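Local coordinates for protein TqaA (Penicillium aethiopicum, PDB 5DIJ) that forms the C-terminal condensation-like domain of a fungal nonribosomal peptide synthetase and probably macrocyclises a peptide carried on a phosphopantetheine arm, at residues P204-A209 and E321-C326; T282-V287 and H390-L395. All coordinates share one frame; numbering follows the deposited sequence.

Contact 1: residues P204-A209 and E321-C326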
ATOM      1  N   PRO A 204     -20.273 -13.201  -0.994  1.00 76.25           N
ATOM      2  CA  PRO A 204     -20.372 -11.828  -1.504  1.00 78.44           C
ATOM      3  C   PRO A 204     -19.414 -10.909  -0.745  1.00 78.90           C
ATOM      4  O   PRO A 204     -19.118 -11.149   0.433  1.00 79.02           O
ATOM      5  CB  PRO A 204     -21.839 -11.455  -1.247  1.00 72.46           C
ATOM      6  CG  PRO A 204     -22.220 -12.286  -0.053  1.00 74.53           C
ATOM      7  CD  PRO A 204     -21.454 -13.592  -0.204  1.00 76.97           C
ATOM      8  N   THR A 205     -18.915  -9.883  -1.417  1.00 78.27           N
ATOM      9  CA  THR A 205     -17.927  -9.010  -0.807  1.00 78.94           C
ATOM     10  C   THR A 205     -18.421  -7.574  -0.803  1.00 74.66           C
ATOM     11  O   THR A 205     -19.292  -7.194  -1.582  1.00 70.96           O
ATOM     12  CB  THR A 205     -16.561  -9.082  -1.549  1.00 79.73           C
ATOM     13  OG1 THR A 205     -15.549  -8.405  -0.786  1.00 83.98           O
ATOM     14  CG2 THR A 205     -16.663  -8.447  -2.920  1.00 65.12           C
ATOM     15  N   SER A 206     -17.869  -6.774   0.094  1.00 73.51           N
ATOM     16  CA  SER A 206     -18.062  -5.346  -0.010  1.00 69.17           C
ATOM     17  C   SER A 206     -17.052  -4.816  -1.025  1.00 71.59           C
ATOM     18  O   SER A 206     -16.191  -5.553  -1.505  1.00 70.08           O
ATOM     19  CB  SER A 206     -17.888  -4.670   1.352  1.00 73.61           C
ATOM     20  OG  SER A 206     -18.541  -3.415   1.376  1.00 73.61           O
ATOM     21  N   ASP A 207     -17.163  -3.543  -1.362  1.00 68.30           N
ATOM     22  CA  ASP A 207     -16.150  -2.915  -2.180  1.00 72.10           C
ATOM     23  C   ASP A 207     -15.449  -1.801  -1.394  1.00 67.87           C
ATOM     24  O   ASP A 207     -15.718  -1.600  -0.223  1.00 73.90           O
ATOM     25  CB  ASP A 207     -16.760  -2.366  -3.474  1.00 78.38           C
ATOM     26  CG  ASP A 207     -17.930  -1.424  -3.222  1.00 73.73           C
ATOM     27  OD1 ASP A 207     -18.045  -0.883  -2.100  1.00 75.74           O
ATOM     28  OD2 ASP A 207     -18.714  -1.198  -4.171  1.00 75.52           O
ATOM     29  N   PHE A 208     -14.574  -1.059  -2.057  1.00 69.40           N
ATOM     30  CA  PHE A 208     -13.807  -0.030  -1.388  1.00 63.55           C
ATOM     31  C   PHE A 208     -14.622   1.240  -1.129  1.00 65.03           C
ATOM     32  O   PHE A 208     -14.372   1.953  -0.144  1.00 69.20           O
ATOM     33  CB  PHE A 208     -12.543   0.312  -2.197  1.00 61.87           C
ATOM     34  CG  PHE A 208     -11.690   1.382  -1.551  1.00 62.64           C
ATOM     35  CD1 PHE A 208     -10.951   1.101  -0.402  1.00 55.05           C
ATOM     36  CD2 PHE A 208     -11.654   2.671  -2.072  1.00 54.76           C
ATOM     37  CE1 PHE A 208     -10.185   2.071   0.197  1.00 53.02           C
ATOM     38  CE2 PHE A 208     -10.893   3.655  -1.468  1.00 55.47           C
ATOM     39  CZ  PHE A 208     -10.157   3.355  -0.331  1.00 56.85           C
ATOM     40  N   ALA A 209     -15.587   1.548  -1.988  1.00 59.62           N
ATOM     41  CA  ALA A 209     -16.368   2.767  -1.769  1.00 63.34           C
ATOM     42  C   ALA A 209     -17.206   2.653  -0.500  1.00 72.01           C
ATOM     43  O   ALA A 209     -17.385   3.642   0.218  1.00 66.77           O
ATOM     44  CB  ALA A 209     -17.246   3.068  -2.946  1.00 57.73           C
ATOM     45  N   GLU A 321     -12.406  -7.660   6.173  1.00 79.76           N
ATOM     46  CA  GLU A 321     -11.286  -8.583   6.060  1.00 81.15           C
ATOM     47  C   GLU A 321     -10.996  -8.981   4.603  1.00 80.78           C
ATOM     48  O   GLU A 321      -9.928  -9.536   4.302  1.00 76.95           O
ATOM     49  CB  GLU A 321     -11.553  -9.854   6.877  1.00 87.68           C
ATOM     50  CG  GLU A 321     -13.013 -10.413   6.801  1.00 95.95           C
ATOM     51  CD  GLU A 321     -14.087  -9.636   7.594  1.00 96.84           C
ATOM     52  OE1 GLU A 321     -14.057  -8.392   7.650  1.00 93.80           O
ATOM     53  OE2 GLU A 321     -14.964 -10.295   8.198  1.00 98.74           O
ATOM     54  N   SER A 322     -11.952  -8.714   3.710  1.00 80.83           N
ATOM     55  CA  SER A 322     -11.923  -9.254   2.345  1.00 83.80           C
ATOM     56  C   SER A 322     -12.138  -8.214   1.225  1.00 75.25           C
ATOM     57  O   SER A 322     -11.820  -8.472   0.067  1.00 68.40           O
ATOM     58  CB  SER A 322     -12.979 -10.366   2.221  1.00 82.28           C
ATOM     59  OG  SER A 322     -14.291  -9.861   2.413  1.00 83.28           O
ATOM     60  N   LEU A 323     -12.677  -7.047   1.560  1.00 72.80           N
ATOM     61  CA  LEU A 323     -13.050  -6.103   0.516  1.00 68.96           C
ATOM     62  C   LEU A 323     -11.798  -5.527  -0.106  1.00 73.61           C
ATOM     63  O   LEU A 323     -10.863  -5.172   0.601  1.00 73.56           O
ATOM     64  CB  LEU A 323     -13.953  -4.991   1.053  1.00 73.82           C
ATOM     65  CG  LEU A 323     -13.421  -3.869   1.950  1.00 80.35           C
ATOM     66  CD1 LEU A 323     -13.002  -2.664   1.115  1.00 72.37           C
ATOM     67  CD2 LEU A 323     -14.470  -3.468   2.994  1.00 76.85           C
ATOM     68  N   LEU A 324     -11.784  -5.451  -1.435  1.00 72.22           N
ATOM     69  CA  LEU A 324     -10.585  -5.090  -2.181  1.00 61.29           C
ATOM     70  C   LEU A 324     -10.477  -3.576  -2.397  1.00 63.54           C
ATOM     71  O   LEU A 324     -11.466  -2.890  -2.691  1.00 62.75           O
ATOM     72  CB  LEU A 324     -10.574  -5.828  -3.511  1.00 59.54           C
ATOM     73  CG  LEU A 324      -9.283  -5.790  -4.309  1.00 63.03           C
ATOM     74  CD1 LEU A 324      -8.260  -6.717  -3.689  1.00 58.19           C
ATOM     75  CD2 LEU A 324      -9.571  -6.181  -5.746  1.00 60.69           C
ATOM     76  N   GLY A 325      -9.264  -3.058  -2.243  1.00 60.44           N
ATOM     77  CA  GLY A 325      -9.036  -1.621  -2.249  1.00 56.82           C
ATOM     78  C   GLY A 325      -7.789  -1.267  -1.457  1.00 56.24           C
ATOM     79  O   GLY A 325      -7.023  -2.158  -1.069  1.00 56.54           O
ATOM     80  N   CYS A 326      -7.577   0.023  -1.213  1.00 57.02           N
ATOM     81  CA  CYS A 326      -6.389   0.475  -0.480  1.00 60.99           C
ATOM     82  C   CYS A 326      -6.728   1.174   0.850  1.00 57.00           C
ATOM     83  O   CYS A 326      -6.867   2.409   0.911  1.00 48.33           O
ATOM     84  CB  CYS A 326      -5.556   1.416  -1.354  1.00 53.21           C
ATOM     85  SG  CYS A 326      -4.139   2.124  -0.506  1.00 58.46           S
TER
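Phe-208 lies along the backbone of Leu-324, Gly-325 and Cys-326, and each step of its side chain meets main-chain atoms. CB comes first, 3.4 Å from Leu-324 O. CG follows at 4.1 Å from Gly-325 CA, then CD1 at 3.6 Å from Cys-326 N; CE1 lies 3.4 Å from Cys-326 O, and the tip, CZ, stays near the same oxygen. CG stands anti to the backbone N (chi1 -180°), which sends the ring forward along residues 321-326. Gly-325 gives it room: at phi 154° and psi -170° a CB would meet the carbonyl O of Leu-324 and point into the ring's space, so a residue without a side chain fits. An alanine in place of Phe-208 would keep CB but would probably leave the backbone of Gly-325 and Cys-326 without the ring's cover and open a gap beside Gln-58 of helix 56-63. Asp-207 is the N-cap of helix 208-217, its OD1 accepting a hydrogen bond from His-210 N. The facing residues belong to the loop between strands 303-310 and 329-336 of the second lobe, probably the floor loop of condensation domains, here reaching toward the first lobe and the Gly-183 region of the pantetheine site. Leu-323 points toward segment 204-209: its CB is 3.4 Å from Ser-206 O, and CD1 lies beside the Asp-207 carbonyl. Further back, Thr-205 OG1 lies 3.6 Å from Leu-323 CA and donates to Ser-206 O in the carbonyl plane, on a lone pair, at 3.0 Å, while Ser-322 OG bonds to Asn-319 O.

Contact 2: residues T282-V287 and H390-L395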
ATOM      1  N   THR A 282       5.491  -8.216  18.742  1.00 61.10           N
ATOM      2  CA  THR A 282       5.382  -8.428  17.300  1.00 57.74           C
ATOM      3  C   THR A 282       6.690  -8.063  16.593  1.00 59.24           C
ATOM      4  O   THR A 282       7.493  -7.286  17.119  1.00 57.14           O
ATOM      5  CB  THR A 282       4.249  -7.594  16.697  1.00 53.83           C
ATOM      6  OG1 THR A 282       4.579  -6.205  16.793  1.00 56.89           O
ATOM      7  CG2 THR A 282       2.965  -7.832  17.439  1.00 60.75           C
ATOM      8  N   MET A 283       6.899  -8.610  15.397  1.00 62.94           N
ATOM      9  CA  MET A 283       8.098  -8.301  14.619  1.00 57.91           C
ATOM     10  C   MET A 283       8.155  -6.823  14.214  1.00 51.77           C
ATOM     11  O   MET A 283       9.228  -6.214  14.214  1.00 45.29           O
ATOM     12  CB  MET A 283       8.165  -9.187  13.381  1.00 58.19           C
ATOM     13  CG  MET A 283       9.383  -8.937  12.530  1.00 60.73           C
ATOM     14  SD  MET A 283      10.903  -9.458  13.345  1.00 70.14           S
ATOM     15  CE  MET A 283      10.713 -11.244  13.354  1.00 68.95           C
ATOM     16  N   ALA A 284       6.993  -6.243  13.906  1.00 50.37           N
ATOM     17  CA  ALA A 284       6.907  -4.824  13.554  1.00 48.95           C
ATOM     18  C   ALA A 284       7.235  -3.931  14.748  1.00 54.64           C
ATOM     19  O   ALA A 284       7.704  -2.794  14.584  1.00 53.97           O
ATOM     20  CB  ALA A 284       5.535  -4.483  13.015  1.00 40.81           C
ATOM     21  N   THR A 285       6.976  -4.430  15.953  1.00 56.53           N
ATOM     22  CA  THR A 285       7.321  -3.670  17.143  1.00 52.78           C
ATOM     23  C   THR A 285       8.824  -3.534  17.226  1.00 52.09           C
ATOM     24  O   THR A 285       9.345  -2.436  17.400  1.00 52.37           O
ATOM     25  CB  THR A 285       6.790  -4.321  18.415  1.00 55.34           C
ATOM     26  OG1 THR A 285       5.383  -4.054  18.522  1.00 61.77           O
ATOM     27  CG2 THR A 285       7.500  -3.751  19.627  1.00 49.56           C
ATOM     28  N   LEU A 286       9.510  -4.660  17.066  1.00 54.25           N
ATOM     29  CA  LEU A 286      10.962  -4.697  17.085  1.00 48.25           C
ATOM     30  C   LEU A 286      11.531  -3.708  16.074  1.00 53.96           C
ATOM     31  O   LEU A 286      12.426  -2.927  16.404  1.00 54.51           O
ATOM     32  CB  LEU A 286      11.454  -6.107  16.786  1.00 49.53           C
ATOM     33  CG  LEU A 286      12.735  -6.477  17.515  1.00 52.17           C
ATOM     34  CD1 LEU A 286      12.444  -6.539  18.999  1.00 59.41           C
ATOM     35  CD2 LEU A 286      13.263  -7.797  17.049  1.00 58.37           C
ATOM     36  N   VAL A 287      10.983  -3.726  14.856  1.00 50.84           N
ATOM     37  CA  VAL A 287      11.433  -2.825  13.797  1.00 51.80           C
ATOM     38  C   VAL A 287      11.204  -1.360  14.136  1.00 48.95           C
ATOM     39  O   VAL A 287      12.096  -0.522  13.938  1.00 49.96           O
ATOM     40  CB  VAL A 287      10.732  -3.117  12.447  1.00 53.25           C
ATOM     41  CG1 VAL A 287      11.112  -2.057  11.383  1.00 42.53           C
ATOM     42  CG2 VAL A 287      11.084  -4.523  11.957  1.00 52.35           C
ATOM     43  N   HIS A 390       6.279  -2.269   8.000  1.00 46.30           N
ATOM     44  CA  HIS A 390       6.583  -3.680   8.138  1.00 52.61           C
ATOM     45  C   HIS A 390       5.443  -4.480   7.560  1.00 56.68           C
ATOM     46  O   HIS A 390       4.285  -4.204   7.832  1.00 56.13           O
ATOM     47  CB  HIS A 390       6.809  -4.056   9.601  1.00 50.20           C
ATOM     48  CG  HIS A 390       7.036  -5.519   9.817  1.00 57.61           C
ATOM     49  ND1 HIS A 390       8.222  -6.145   9.499  1.00 60.49           N
ATOM     50  CD2 HIS A 390       6.221  -6.482  10.309  1.00 58.72           C
ATOM     51  CE1 HIS A 390       8.133  -7.432   9.791  1.00 63.14           C
ATOM     52  NE2 HIS A 390       6.931  -7.661  10.289  1.00 63.13           N
ATOM     53  N   GLN A 391       5.747  -5.466   6.738  1.00 63.65           N
ATOM     54  CA  GLN A 391       4.666  -6.325   6.289  1.00 71.13           C
ATOM     55  C   GLN A 391       4.742  -7.742   6.793  1.00 74.83           C
ATOM     56  O   GLN A 391       5.336  -8.626   6.179  1.00 76.22           O
ATOM     57  CB  GLN A 391       4.538  -6.309   4.765  1.00 72.32           C
ATOM     58  CG  GLN A 391       4.653  -4.926   4.143  1.00 69.15           C
ATOM     59  CD  GLN A 391       5.980  -4.650   3.473  1.00 73.36           C
ATOM     60  OE1 GLN A 391       7.031  -5.183   3.864  1.00 79.40           O
ATOM     61  NE2 GLN A 391       5.947  -3.768   2.478  1.00 68.30           N
ATOM     62  N   ASN A 392       4.080  -7.906   7.934  1.00 77.66           N
ATOM     63  CA  ASN A 392       3.611  -9.169   8.483  1.00 78.57           C
ATOM     64  C   ASN A 392       2.468  -9.730   7.638  1.00 85.92           C
ATOM     65  O   ASN A 392       1.638 -10.502   8.117  1.00 85.90           O
ATOM     66  CB  ASN A 392       3.158  -8.937   9.927  1.00 80.20           C
ATOM     67  CG  ASN A 392       2.412  -7.595  10.099  1.00 82.37           C
ATOM     68  OD1 ASN A 392       1.778  -7.096   9.163  1.00 80.95           O
ATOM     69  ND2 ASN A 392       2.518  -6.998  11.287  1.00 76.88           N
ATOM     70  N   ILE A 393       2.422  -9.294   6.379  1.00 94.65           N
ATOM     71  CA  ILE A 393       1.429  -9.728   5.404  1.00 89.27           C
ATOM     72  C   ILE A 393       1.996 -10.902   4.623  1.00 84.13           C
ATOM     73  O   ILE A 393       3.106 -11.377   4.910  1.00 84.33           O
ATOM     74  CB  ILE A 393       1.047  -8.587   4.424  1.00 81.88           C
ATOM     75  CG1 ILE A 393       2.236  -8.264   3.502  1.00 78.82           C
ATOM     76  CG2 ILE A 393       0.523  -7.345   5.201  1.00 66.32           C
ATOM     77  CD1 ILE A 393       1.993  -7.136   2.511  1.00 66.28           C
ATOM     78  N   ASP A 394       1.232 -11.366   3.638  1.00 86.14           N
ATOM     79  CA  ASP A 394       1.658 -12.477   2.792  1.00 97.80           C
ATOM     80  C   ASP A 394       2.706 -12.055   1.756  1.00 92.36           C
ATOM     81  O   ASP A 394       2.435 -11.235   0.877  1.00 89.65           O
ATOM     82  CB  ASP A 394       0.452 -13.101   2.081  1.00 94.28           C
ATOM     83  CG  ASP A 394      -0.034 -14.365   2.766  1.00105.42           C
ATOM     84  OD1 ASP A 394       0.400 -14.638   3.915  1.00103.43           O
ATOM     85  OD2 ASP A 394      -0.837 -15.094   2.143  1.00105.95           O
ATOM     86  N   LEU A 395       3.901 -12.626   1.864  1.00 90.21           N
ATOM     87  CA  LEU A 395       4.971 -12.300   0.935  1.00 95.40           C
ATOM     88  C   LEU A 395       4.899 -13.193  -0.315  1.00 97.11           C
ATOM     89  O   LEU A 395       5.239 -12.761  -1.428  1.00 92.77           O
ATOM     90  CB  LEU A 395       6.340 -12.424   1.624  1.00 97.11           C
ATOM     91  CG  LEU A 395       6.597 -11.562   2.871  1.00 87.28           C
ATOM     92  CD1 LEU A 395       8.059 -11.654   3.303  1.00 85.31           C
ATOM     93  CD2 LEU A 395       6.190 -10.109   2.659  1.00 84.15           C
TER
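The imidazole of His-390 slides beneath the first turn of helix 283-299, one face overlapped near its rim by backbone: Ala-284 N sits 3.6 Å above the ring plane, with Met-283 C also over that face. Ala-284 CB comes in at the CD2 corner, 3.4 Å from His-390 CD2, and the same methyl lies next to His-390 CB. At the other end of the ring Met-283 crosses at about a right angle, its CG 3.4 Å from His-390 CE1, before bends in its chain take SD and CE away; its side chain also touches Pro-275 and Leu-277. Val-287, one turn on from Met-283, brings CG2 obliquely to 4.1 Å from His-390 ND1. CG of His-390 is anti to the backbone N (chi1 176°), carrying the ring from the end of strand 386-390, inside the six-stranded sheet, to the helix packed against it. Asn-392 ND2 lies at the ring edge, in plane, and 4.3 Å from Ala-284 CB. The helix turn starts at Thr-282, the N-cap; it and Asn-392 belong to the phosphopantetheine site, empty in this chain. Between the segments the contact is van der Waals, with no hydrogen bond across it; the ring's polar grip comes from Thr-436 OG1, hydrogen-bonded to ND1, which probably helps to fix its rotation, while the nearby helix N terminus would probably disfavour a positively charged imidazole.

From the N terminus the chain reaches 204-209, where helix 208-217 begins, then passes 282-287 at the start of helix 283-299. At 321-326 it returns to the first segment and contact 1 closes a loop with 111 residues between its ends. Contact 2 closes only at 390-395, spanning 102 residues, so the two loops cross instead of nesting. Contact 1 ties the loop before strand 329-336 to the lead-in and start of helix 208-217; contact 2 stays within the second lobe, tying a helix start to the end of strand 386-390. Contact 2 holds Thr-282 and Asn-392 of the phosphopantetheine site, while contact 1 lies about 9 to 10 Å, side chain to side chain, from its Gly-183 and Asn-311.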